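Local structure of L-Ribose isomerase (4Q0P) at residues I75-L80 and L105-P110; P115-G120 and N243-D248. The protein probably interconverts L-ribose and its ketose L-ribulose, as an aldose-ketose isomerase with a divalent metal held in a cupin-type beta barrel. All blocks are in the same frame, centred on the assembly; numbering follows the deposited sequence.

Interaction 1. Residues I75-L80 and L105-P110; sequences IIFESL and LMIVHP. With 0MK (beta-L-ribopyranose), chain C.
Ile-76 lies alongside Met-106, both side chains pointing the same way, with Ile-76 CG1 3.8 Å from Met-106 CG. Both reach the bound beta-L-ribopyranose. Ile-76 CD1 sits 3.6 Å from sugar atom C3. The Met-106 thioether bends at its last torsion (chi3 -55°), and SD comes 3.4 Å from sugar hydroxyl O1. The two residues thus give the sugar an apolar wall, while Lys-122 and Glu-215 hydrogen-bond to it. Behind them the backbones run antiparallel as neighbouring strands of an antiparallel sheet, consistent with a cupin-type barrel. Ile-76 and Met-106 form a non-hydrogen-bonded pair, with CA atoms 4.5 Å apart, and both side chains emerge on the sugar side. The hydrogen-bonded pairs flank it, Ile-75 with Ile-107 and Phe-77 with Leu-105. Each has two N-H to O=C bonds. The bond from Phe-77 N to Leu-105 O is 2.8 Å long and nearly straight, 174° at the hydrogen. Met-106 CA adds a CA-H contact to Ile-75 O. The other face of the sheet carries Ile-75, Phe-77, Leu-105 and Ile-107. There Ile-107 CD1 meets the edge of the Phe-77 ring near its plane, 4.2 Å from CE2. Ile-75 CG2, anti to the backbone N (chi1 -73°), lies over one face of that ring, offset toward the rim. Helix 19-35 packs against this face, with Ala-29 touching Ile-75 and Ile-107, and Ala-30 touching Phe-77. Further along, a classic beta bulge sets Ser-79 and Leu-80 opposite the single residue Asp-103.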
loop_
_atom_site.group_PDB
_atom_site.type_symbol
_atom_site.label_atom_id
_atom_site.label_comp_id
_atom_site.label_asym_id
_atom_site.label_seq_id
_atom_site.Cartn_x
_atom_site.Cartn_y
_atom_site.Cartn_z
ATOM N N ILE A 75 -5.054 14.200 15.010
ATOM C CA ILE A 75 -4.004 14.745 14.176
ATOM C C ILE A 75 -4.597 14.938 12.793
ATOM O O ILE A 75 -5.380 14.106 12.324
ATOM C CB ILE A 75 -2.796 13.783 14.082
ATOM C CG1 ILE A 75 -2.028 13.791 15.403
ATOM C CG2 ILE A 75 -1.887 14.190 12.927
ATOM C CD1 ILE A 75 -0.882 12.828 15.439
ATOM N N ILE A 76 -4.250 16.054 12.164
ATOM C CA ILE A 76 -4.728 16.347 10.828
ATOM C C ILE A 76 -3.575 16.837 9.959
ATOM O O ILE A 76 -2.854 17.763 10.336
ATOM C CB ILE A 76 -5.825 17.433 10.835
ATOM C CG1 ILE A 76 -7.063 16.920 11.581
ATOM C CG2 ILE A 76 -6.171 17.826 9.402
ATOM C CD1 ILE A 76 -8.238 17.894 11.595
ATOM N N PHE A 77 -3.399 16.197 8.804
ATOM C CA PHE A 77 -2.370 16.580 7.848
ATOM C C PHE A 77 -3.136 17.018 6.615
ATOM O O PHE A 77 -3.714 16.194 5.915
ATOM C CB PHE A 77 -1.469 15.394 7.510
ATOM C CG PHE A 77 -0.599 14.957 8.646
ATOM C CD1 PHE A 77 0.273 15.856 9.252
ATOM C CD2 PHE A 77 -0.633 13.640 9.100
ATOM C CE1 PHE A 77 1.104 15.448 10.297
ATOM C CE2 PHE A 77 0.196 13.217 10.145
ATOM C CZ PHE A 77 1.063 14.124 10.743
ATOM N N GLU A 78 -3.144 18.321 6.372
ATOM C CA GLU A 78 -3.868 18.907 5.257
ATOM C C GLU A 78 -2.993 19.088 4.023
ATOM O O GLU A 78 -2.029 19.855 4.049
ATOM C CB GLU A 78 -4.442 20.252 5.711
ATOM C CG GLU A 78 -5.158 21.057 4.664
ATOM C CD GLU A 78 -5.606 22.402 5.212
ATOM O OE1 GLU A 78 -6.544 22.420 6.038
ATOM O OE2 GLU A 78 -5.009 23.434 4.828
ATOM N N SER A 79 -3.341 18.380 2.947
ATOM C CA SER A 79 -2.581 18.446 1.702
ATOM C C SER A 79 -3.139 19.496 0.758
ATOM O O SER A 79 -2.437 19.969 -0.137
ATOM C CB SER A 79 -2.582 17.084 0.990
ATOM O OG SER A 79 -3.871 16.753 0.495
ATOM N N LEU A 80 -4.403 19.861 0.961
ATOM C CA LEU A 80 -5.037 20.852 0.110
ATOM C C LEU A 80 -6.178 21.611 0.789
ATOM O O LEU A 80 -6.952 21.050 1.572
ATOM C CB LEU A 80 -5.570 20.171 -1.155
ATOM C CG LEU A 80 -6.236 21.056 -2.210
ATOM C CD1 LEU A 80 -5.175 21.727 -3.069
ATOM C CD2 LEU A 80 -7.162 20.199 -3.073
ATOM N N LEU A 105 -5.694 14.202 5.750
ATOM C CA LEU A 105 -5.633 12.878 6.331
ATOM C C LEU A 105 -5.811 13.130 7.823
ATOM O O LEU A 105 -5.155 14.008 8.374
ATOM C CB LEU A 105 -4.261 12.243 6.080
ATOM C CG LEU A 105 -4.252 10.741 6.362
ATOM C CD1 LEU A 105 -5.128 10.059 5.292
ATOM C CD2 LEU A 105 -2.825 10.180 6.331
ATOM N N MET A 106 -6.699 12.383 8.471
ATOM C CA MET A 106 -6.932 12.572 9.900
ATOM C C MET A 106 -6.613 11.283 10.639
ATOM O O MET A 106 -6.988 10.198 10.201
ATOM C CB MET A 106 -8.391 12.997 10.152
ATOM C CG MET A 106 -8.782 14.285 9.428
ATOM S SD MET A 106 -10.494 14.847 9.705
ATOM C CE MET A 106 -11.399 13.382 9.216
ATOM N N ILE A 107 -5.905 11.402 11.757
ATOM C CA ILE A 107 -5.538 10.223 12.526
ATOM C C ILE A 107 -6.066 10.325 13.951
ATOM O O ILE A 107 -5.754 11.270 14.677
ATOM C CB ILE A 107 -3.999 10.023 12.516
ATOM C CG1 ILE A 107 -3.507 9.978 11.063
ATOM C CG2 ILE A 107 -3.629 8.733 13.233
ATOM C CD1 ILE A 107 -2.025 9.710 10.901
ATOM N N VAL A 108 -6.882 9.343 14.325
ATOM C CA VAL A 108 -7.495 9.278 15.641
ATOM C C VAL A 108 -7.116 7.981 16.344
ATOM O O VAL A 108 -7.352 6.890 15.833
ATOM C CB VAL A 108 -9.043 9.367 15.524
ATOM C CG1 VAL A 108 -9.684 9.263 16.898
ATOM C CG2 VAL A 108 -9.432 10.681 14.859
ATOM N N HIS A 109 -6.530 8.092 17.529
ATOM C CA HIS A 109 -6.135 6.896 18.243
ATOM C C HIS A 109 -7.308 6.232 18.945
ATOM O O HIS A 109 -8.367 6.837 19.107
ATOM C CB HIS A 109 -4.980 7.210 19.200
ATOM C CG HIS A 109 -3.652 7.285 18.510
ATOM N ND1 HIS A 109 -3.329 8.293 17.625
ATOM C CD2 HIS A 109 -2.590 6.444 18.526
ATOM C CE1 HIS A 109 -2.126 8.069 17.125
ATOM N NE2 HIS A 109 -1.656 6.953 17.655
ATOM N N PRO A 110 -7.139 4.970 19.364
ATOM C CA PRO A 110 -8.207 4.223 20.038
ATOM C C PRO A 110 -8.914 4.936 21.189
ATOM O O PRO A 110 -8.284 5.375 22.156
ATOM C CB PRO A 110 -7.507 2.937 20.477
ATOM C CG PRO A 110 -6.421 2.773 19.467
ATOM C CD PRO A 110 -5.896 4.176 19.320
HETATM C C1 0MK C . -13.394 17.875 9.953
HETATM C C2 0MK C . -12.212 18.495 9.213
HETATM C C3 0MK C . -11.294 19.250 10.184
HETATM C C4 0MK C . -12.069 20.195 11.121
HETATM C C5 0MK C . -13.294 19.511 11.738
HETATM O O1 0MK C . -12.919 16.899 10.863
HETATM O O2 0MK C . -12.685 19.374 8.202
HETATM O O3 0MK C . -10.342 19.997 9.439
HETATM O O4 0MK C . -12.466 21.363 10.420
HETATM O O5 0MK C . -14.092 18.891 10.706
#

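Interaction 2. Residues P115-G120 and N243-D248. With CO (cobalt (II) ion), chain B; NCO (cobalt hexammine(III)), chain G; 0MK (beta-L-ribopyranose), chain C.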
loop_
_atom_site.group_PDB
_atom_site.type_symbol
_atom_site.label_atom_id
_atom_site.label_comp_id
_atom_site.label_asym_id
_atom_site.label_seq_id
_atom_site.Cartn_x
_atom_site.Cartn_y
_atom_site.Cartn_z
ATOM N N PRO A 115 -14.431 15.698 18.464
ATOM C CA PRO A 115 -15.642 16.153 19.165
ATOM C C PRO A 115 -16.820 16.737 18.393
ATOM O O PRO A 115 -16.665 17.278 17.299
ATOM C CB PRO A 115 -15.083 17.137 20.190
ATOM C CG PRO A 115 -13.965 17.767 19.430
ATOM C CD PRO A 115 -13.287 16.566 18.808
ATOM N N PRO A 116 -18.027 16.648 18.983
ATOM C CA PRO A 116 -19.268 17.158 18.389
ATOM C C PRO A 116 -19.105 18.573 17.869
ATOM O O PRO A 116 -18.608 19.450 18.575
ATOM C CB PRO A 116 -20.259 17.081 19.546
ATOM C CG PRO A 116 -19.815 15.841 20.264
ATOM C CD PRO A 116 -18.300 16.011 20.287
ATOM N N HIS A 117 -19.522 18.792 16.629
ATOM C CA HIS A 117 -19.415 20.111 16.028
ATOM C C HIS A 117 -20.176 20.141 14.712
ATOM O O HIS A 117 -20.651 19.109 14.239
ATOM C CB HIS A 117 -17.944 20.452 15.761
ATOM C CG HIS A 117 -17.309 19.600 14.702
ATOM N ND1 HIS A 117 -16.955 18.284 14.913
ATOM C CD2 HIS A 117 -16.994 19.869 13.413
ATOM C CE1 HIS A 117 -16.451 17.780 13.800
ATOM N NE2 HIS A 117 -16.462 18.721 12.875
ATOM N N HIS A 118 -20.298 21.325 14.126
ATOM C CA HIS A 118 -20.954 21.450 12.839
ATOM C C HIS A 118 -20.368 22.636 12.092
ATOM O O HIS A 118 -19.710 23.494 12.679
ATOM C CB HIS A 118 -22.481 21.590 12.991
ATOM C CG HIS A 118 -22.951 22.984 13.271
ATOM N ND1 HIS A 118 -22.919 23.546 14.529
ATOM C CD2 HIS A 118 -23.473 23.927 12.451
ATOM C CE1 HIS A 118 -23.401 24.775 14.472
ATOM N NE2 HIS A 118 -23.744 25.031 13.222
ATOM N N HIS A 119 -20.590 22.669 10.789
ATOM C CA HIS A 119 -20.080 23.747 9.960
ATOM C C HIS A 119 -21.255 24.354 9.215
ATOM O O HIS A 119 -22.159 23.642 8.781
ATOM C CB HIS A 119 -19.075 23.206 8.941
ATOM C CG HIS A 119 -18.077 22.256 9.526
ATOM N ND1 HIS A 119 -17.058 22.665 10.360
ATOM C CD2 HIS A 119 -17.964 20.911 9.424
ATOM C CE1 HIS A 119 -16.361 21.612 10.747
ATOM N NE2 HIS A 119 -16.889 20.534 10.193
ATOM N N GLY A 120 -21.245 25.671 9.066
ATOM C CA GLY A 120 -22.324 26.305 8.343
ATOM C C GLY A 120 -22.058 26.238 6.852
ATOM O O GLY A 120 -22.993 26.201 6.047
ATOM N N ASN A 243 -15.978 26.295 12.074
ATOM C CA ASN A 243 -15.963 25.086 12.893
ATOM C C ASN A 243 -16.631 25.397 14.229
ATOM O O ASN A 243 -16.005 25.946 15.131
ATOM C CB ASN A 243 -14.534 24.591 13.133
ATOM C CG ASN A 243 -13.803 24.250 11.848
ATOM O OD1 ASN A 243 -14.407 23.811 10.868
ATOM N ND2 ASN A 243 -12.490 24.437 11.852
ATOM N N ASP A 244 -17.908 25.044 14.343
ATOM C CA ASP A 244 -18.684 25.300 15.556
ATOM C C ASP A 244 -18.776 24.058 16.443
ATOM O O ASP A 244 -19.544 23.136 16.161
ATOM C CB ASP A 244 -20.098 25.753 15.172
ATOM C CG ASP A 244 -20.870 26.339 16.344
ATOM O OD1 ASP A 244 -20.802 25.778 17.460
ATOM O OD2 ASP A 244 -21.562 27.360 16.142
ATOM N N PHE A 245 -18.000 24.038 17.519
ATOM C CA PHE A 245 -18.021 22.900 18.431
ATOM C C PHE A 245 -19.113 23.068 19.482
ATOM O O PHE A 245 -19.329 24.167 19.994
ATOM C CB PHE A 245 -16.645 22.736 19.088
ATOM C CG PHE A 245 -15.590 22.225 18.144
ATOM C CD1 PHE A 245 -15.459 20.862 17.902
ATOM C CD2 PHE A 245 -14.774 23.110 17.446
ATOM C CE1 PHE A 245 -14.533 20.384 16.972
ATOM C CE2 PHE A 245 -13.845 22.645 16.513
ATOM C CZ PHE A 245 -13.725 21.280 16.276
ATOM N N VAL A 246 -19.811 21.974 19.783
ATOM C CA VAL A 246 -20.888 21.992 20.766
ATOM C C VAL A 246 -20.354 22.382 22.137
ATOM O O VAL A 246 -20.970 23.170 22.852
ATOM C CB VAL A 246 -21.576 20.613 20.872
ATOM C CG1 VAL A 246 -22.702 20.667 21.893
ATOM C CG2 VAL A 246 -22.119 20.196 19.518
ATOM N N SER A 247 -19.202 21.827 22.498
ATOM C CA SER A 247 -18.580 22.115 23.782
ATOM C C SER A 247 -17.726 23.380 23.691
ATOM O O SER A 247 -16.816 23.466 22.866
ATOM C CB SER A 247 -17.714 20.932 24.211
ATOM O OG SER A 247 -17.109 21.181 25.463
ATOM N N ASP A 248 -18.022 24.360 24.541
ATOM C CA ASP A 248 -17.283 25.621 24.537
ATOM C C ASP A 248 -15.790 25.414 24.770
ATOM O O ASP A 248 -14.957 26.083 24.155
ATOM C CB ASP A 248 -17.833 26.568 25.609
ATOM C CG ASP A 248 -19.327 26.793 25.480
ATOM O OD1 ASP A 248 -20.102 25.898 25.884
ATOM O OD2 ASP A 248 -19.726 27.861 24.966
HETATM CO CO CO B . -16.492 18.422 10.622
HETATM CO CO NCO G . -21.393 27.305 21.196
HETATM N N1 NCO G . -20.259 27.659 19.831
HETATM N N2 NCO G . -20.843 28.807 22.040
HETATM N N3 NCO G . -21.945 25.800 20.348
HETATM N N4 NCO G . -20.094 26.361 22.031
HETATM N N5 NCO G . -22.691 28.248 20.361
HETATM N N6 NCO G . -22.527 26.950 22.562
HETATM C C1 0MK C . -13.394 17.875 9.953
HETATM C C2 0MK C . -12.212 18.495 9.213
HETATM C C3 0MK C . -11.294 19.250 10.184
HETATM C C4 0MK C . -12.069 20.195 11.121
HETATM C C5 0MK C . -13.294 19.511 11.738
HETATM O O1 0MK C . -12.919 16.899 10.863
HETATM O O2 0MK C . -12.685 19.374 8.202
HETATM O O3 0MK C . -10.342 19.997 9.439
HETATM O O4 0MK C . -12.466 21.363 10.420
HETATM O O5 0MK C . -14.092 18.891 10.706
HETATM O O HOH W 1 -17.497 19.888 20.997
HETATM O O HOH W 2 -22.063 22.921 17.068
HETATM O O HOH W 3 -15.696 16.392 10.909
#
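Asp-244 O accepts two hydrogen bonds, from the backbone N of His-118, 2.8 Å away, and from a water. That water lies in the ring plane of His-118 and hydrogen-bonds to its ND1, and so links the imidazole to the same carbonyl. His-118 CE1 sits 3.5 Å from Asp-244 CB, and ring and carboxylate planes are 28° apart. Asp-244 OD1 accepts hydrogen bonds from two ammine groups of a cobalt hexammine ion.

The neighbouring His-117 turns to the other face. Its CG stands between the backbone N and the carbonyl carbon (chi1 67°). Its ND1 donates to Pro-115 O at 2.6 Å, a bond that fixes the ring's rotation and directs NE2 to the cobalt ion at 2.3 Å. His-119 NE2 binds the same metal at 2.2 Å. Its ND1 is hydrogen-bonded to Asp-242 O and lies 2.9 Å from Asn-243 OD1. Glu-124 and His-199, a water and sugar atom O5 complete the metal site, a histidine-glutamate set as in metal-binding cupins. Phe-245 lies beside His-117, with its CD1 3.3 Å from His-117 CB, and also meets Pro-115 CG.

Strand 244-245 is an outermost strand of its sheet within the chain. It pairs antiparallel with strand 113-118, which has strand 199-202, with His-199, on its other side.

Overall arrangement
Both contacts pair antiparallel strands, but in different sheets. Interaction 1 lies in the sheet containing 73-82 and 101-108, and interaction 2 in the one containing 113-118 and 244-245. Their centres are about 18 Å apart, and their nearest atoms about 8 Å. Along the chain, interaction 1 is complete before interaction 2 begins. Strand 101-108 is followed directly by strand 113-118, so the chain passes from one sheet to the other. The bound beta-L-ribopyranose touches both. Interaction 1 offers it apolar side chains, whereas interaction 2 holds the metal to which it binds. The sugar site therefore lies between the two sheets, consistent with an active site inside a cupin-like barrel.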